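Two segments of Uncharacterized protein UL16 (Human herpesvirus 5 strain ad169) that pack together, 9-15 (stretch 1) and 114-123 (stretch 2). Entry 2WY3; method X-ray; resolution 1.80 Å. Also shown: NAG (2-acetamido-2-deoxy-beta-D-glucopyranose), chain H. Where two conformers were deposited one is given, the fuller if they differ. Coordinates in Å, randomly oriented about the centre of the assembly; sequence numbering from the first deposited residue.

Stretch 1, residues 9-15: NSTCRLN
Stretch 2 114-123: CLRCENGTTK

Stretch 2 is a hairpin: strand 114-118 returns as strand 121-123 through a type I' turn from Glu118 to Thr121. The positive phi/psi of Asn119 (50/36°) and Gly120 (72/17°) define that turn, and paired bonds close it, Glu118 N to Thr121 O and Thr121 N to Glu118 O, both 2.9 Å. Arg116 and Lys123 pair one step further on, Arg116 N to Lys123 O at 3.1 Å and Lys123 N to Arg116 O at 2.7 Å.

Strand 10-13 crosses this hairpin at 123° to strand 114-118 (closest approach of axes 6.1 Å) and 84° to strand 121-123 (6.5 Å). No backbone-to-backbone hydrogen bond joins the stretches; side chains carry much of the contact, with backbone atoms and water taking part. In the extended strand Ser10 and Cys12 point CA-to-CB toward the hairpin, Thr11 (m) and Arg13 (t) away.

Ser10, chi1 179° (t), sets OG beside the turn, where Gly120 N donates a weak hydrogen bond to Ser10 OG (3.4 Å, 162°). Asn119 N is as near, 3.3 Å from Ser10 OG, but poorly angled. The CA atoms of Ser10 and Gly120 lie 4.7 Å apart, and Gly120 CA approaches Thr11 O at 3.5 Å in a CA-H...O contact.

Cys12, chi1 72° (p), meets Cys117, chi1 -175° (t), with Cys12 CB 3.1 Å from Cys117 SG. Both cysteines were deposited in two conformers; in those given, Cys12 SG lies 3.2 Å from Cys117 SG, too long for a disulfide bond, and Cys12 SG is also 3.2 Å from OG1 of Thr122 (m, -59°).

Thr122 OG1 hydrogen-bonds water 2 (2.6 Å) and water 3 (3.0 Å); water 2 donates to Arg13 O (3.0 Å), water 3 accepts from Asn15 N (2.9 Å). Leu14 points sideways, but chi1 176° (t) and chi2 66° (p) bring its CD1 within 4.0 Å of Leu115 CD1 (m, t). Asn15 (t) starts sideways and its end leads off from the hairpin, with Asn15 ND2 bonded to NAG C1 at 1.4 Å.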

# COMPACT_ATOMS: atom_id res chain seq x y z
N ASN B 9 24.23 -2.15 -17.82
CA ASN B 9 24.72 -1.12 -18.73
C ASN B 9 23.65 -0.09 -19.05
O ASN B 9 23.57 0.42 -20.17
CB ASN B 9 25.26 -1.76 -20.02
CG ASN B 9 26.12 -0.80 -20.82
OD1 ASN B 9 26.70 0.14 -20.27
ND2 ASN B 9 26.22 -1.04 -22.12
N SER B 10 22.81 0.20 -18.07
CA SER B 10 21.75 1.18 -18.26
C SER B 10 21.81 2.22 -17.16
O SER B 10 21.06 2.15 -16.18
CB SER B 10 20.39 0.50 -18.28
OG SER B 10 19.36 1.45 -18.45
N THR B 11 22.71 3.18 -17.32
CA THR B 11 22.87 4.25 -16.34
C THR B 11 22.50 5.56 -17.00
O THR B 11 22.75 5.76 -18.19
CB THR B 11 24.33 4.33 -15.85
OG1 THR B 11 24.68 3.10 -15.20
CG2 THR B 11 24.49 5.48 -14.86
N CYS B 12 21.88 6.46 -16.24
CA CYS B 12 21.54 7.75 -16.80
C CYS B 12 21.86 8.87 -15.82
O CYS B 12 21.73 8.76 -14.61
CB CYS B 12 20.10 7.76 -17.35
SG CYS B 12 18.66 7.74 -16.22
N ARG B 13 22.38 9.96 -16.37
CA ARG B 13 22.69 11.12 -15.54
C ARG B 13 21.42 11.97 -15.42
O ARG B 13 20.87 12.41 -16.43
CB ARG B 13 23.82 11.95 -16.16
CG ARG B 13 24.16 13.22 -15.39
CD ARG B 13 24.88 12.92 -14.09
NE ARG B 13 25.98 11.98 -14.28
CZ ARG B 13 27.19 12.31 -14.72
NH1 ARG B 13 27.47 13.57 -15.01
NH2 ARG B 13 28.12 11.37 -14.86
N LEU B 14 20.95 12.18 -14.20
CA LEU B 14 19.71 12.92 -14.01
C LEU B 14 19.88 14.39 -14.36
O LEU B 14 20.81 15.04 -13.90
CB LEU B 14 19.20 12.77 -12.57
CG LEU B 14 17.95 13.60 -12.26
CD1 LEU B 14 16.76 13.08 -13.08
CD2 LEU B 14 17.63 13.56 -10.77
N ASN B 15 18.98 14.90 -15.18
CA ASN B 15 18.92 16.33 -15.44
C ASN B 15 17.50 16.79 -15.15
O ASN B 15 16.59 16.57 -15.95
CB ASN B 15 19.28 16.64 -16.89
CG ASN B 15 19.29 18.13 -17.20
OD1 ASN B 15 18.59 18.91 -16.55
ND2 ASN B 15 20.09 18.53 -18.19
N CYS B 114 8.07 9.47 -10.57
CA CYS B 114 8.78 8.22 -10.27
C CYS B 114 9.66 7.86 -11.44
O CYS B 114 9.18 7.69 -12.56
CB CYS B 114 7.80 7.09 -10.00
SG CYS B 114 6.95 7.40 -8.41
N LEU B 115 10.96 7.74 -11.17
CA LEU B 115 11.98 7.72 -12.21
C LEU B 115 12.54 6.34 -12.40
O LEU B 115 12.63 5.57 -11.45
CB LEU B 115 13.15 8.62 -11.80
CG LEU B 115 12.83 10.07 -11.44
CD1 LEU B 115 14.14 10.82 -11.12
CD2 LEU B 115 12.10 10.74 -12.59
N ARG B 116 12.93 6.05 -13.63
CA ARG B 116 13.70 4.84 -13.95
C ARG B 116 14.54 5.08 -15.18
O ARG B 116 14.12 5.77 -16.11
CB ARG B 116 12.77 3.65 -14.24
CG ARG B 116 13.49 2.30 -14.11
CD ARG B 116 12.53 1.11 -14.20
NE ARG B 116 13.21 -0.10 -13.73
CZ ARG B 116 12.61 -1.27 -13.53
NH1 ARG B 116 11.31 -1.40 -13.77
NH2 ARG B 116 13.32 -2.30 -13.10
N CYS B 117 15.71 4.45 -15.22
CA CYS B 117 16.58 4.53 -16.38
C CYS B 117 16.34 3.35 -17.31
O CYS B 117 16.37 2.20 -16.87
CB CYS B 117 18.04 4.55 -15.91
SG CYS B 117 19.24 4.80 -17.22
N GLU B 118 16.08 3.62 -18.58
CA GLU B 118 15.92 2.55 -19.55
C GLU B 118 16.76 2.88 -20.78
O GLU B 118 16.69 3.98 -21.32
CB GLU B 118 14.45 2.38 -19.94
CG GLU B 118 14.24 1.38 -21.07
CD GLU B 118 12.86 1.45 -21.71
OE1 GLU B 118 11.94 2.03 -21.10
OE2 GLU B 118 12.70 0.93 -22.84
N ASN B 119 17.59 1.93 -21.20
CA ASN B 119 18.48 2.15 -22.33
C ASN B 119 19.25 3.45 -22.17
O ASN B 119 19.49 4.16 -23.15
CB ASN B 119 17.68 2.21 -23.64
CG ASN B 119 16.93 0.92 -23.93
OD1 ASN B 119 17.15 -0.10 -23.27
ND2 ASN B 119 16.04 0.97 -24.93
N GLY B 120 19.63 3.78 -20.94
CA GLY B 120 20.42 4.97 -20.70
C GLY B 120 19.69 6.29 -20.87
O GLY B 120 20.33 7.34 -20.99
N THR B 121 18.37 6.25 -20.88
CA THR B 121 17.57 7.48 -20.86
C THR B 121 16.61 7.50 -19.67
O THR B 121 16.12 6.46 -19.24
CB THR B 121 16.76 7.65 -22.16
OG1 THR B 121 16.10 8.92 -22.14
CG2 THR B 121 15.71 6.55 -22.28
N THR B 122 16.35 8.69 -19.15
CA THR B 122 15.43 8.84 -18.02
C THR B 122 13.98 8.64 -18.46
O THR B 122 13.50 9.29 -19.41
CB THR B 122 15.60 10.21 -17.35
OG1 THR B 122 16.96 10.35 -16.90
CG2 THR B 122 14.67 10.35 -16.17
N LYS B 123 13.28 7.74 -17.77
CA LYS B 123 11.84 7.54 -18.00
C LYS B 123 11.09 7.97 -16.76
O LYS B 123 11.63 7.94 -15.65
CB LYS B 123 11.54 6.06 -18.23
CG LYS B 123 12.47 5.40 -19.23
CD LYS B 123 12.27 5.97 -20.62
CE LYS B 123 11.06 5.36 -21.30
NZ LYS B 123 10.99 5.75 -22.74
C1 NAG H . 19.81 19.90 -18.53
C2 NAG H . 21.16 20.29 -19.14
C3 NAG H . 21.09 21.62 -19.88
C4 NAG H . 19.90 21.66 -20.83
C5 NAG H . 18.61 21.25 -20.13
C6 NAG H . 17.50 21.11 -21.15
C7 NAG H . 23.23 19.55 -18.13
C8 NAG H . 24.20 19.67 -16.99
N2 NAG H . 22.17 20.36 -18.10
O3 NAG H . 22.27 21.81 -20.62
O4 NAG H . 19.76 22.96 -21.34
O5 NAG H . 18.75 20.00 -19.47
O6 NAG H . 17.83 20.06 -22.04
O7 NAG H . 23.43 18.74 -19.04
O HOH W 1 18.18 0.82 -15.24
O HOH W 2 19.26 10.61 -18.15
O HOH W 3 17.07 13.38 -16.79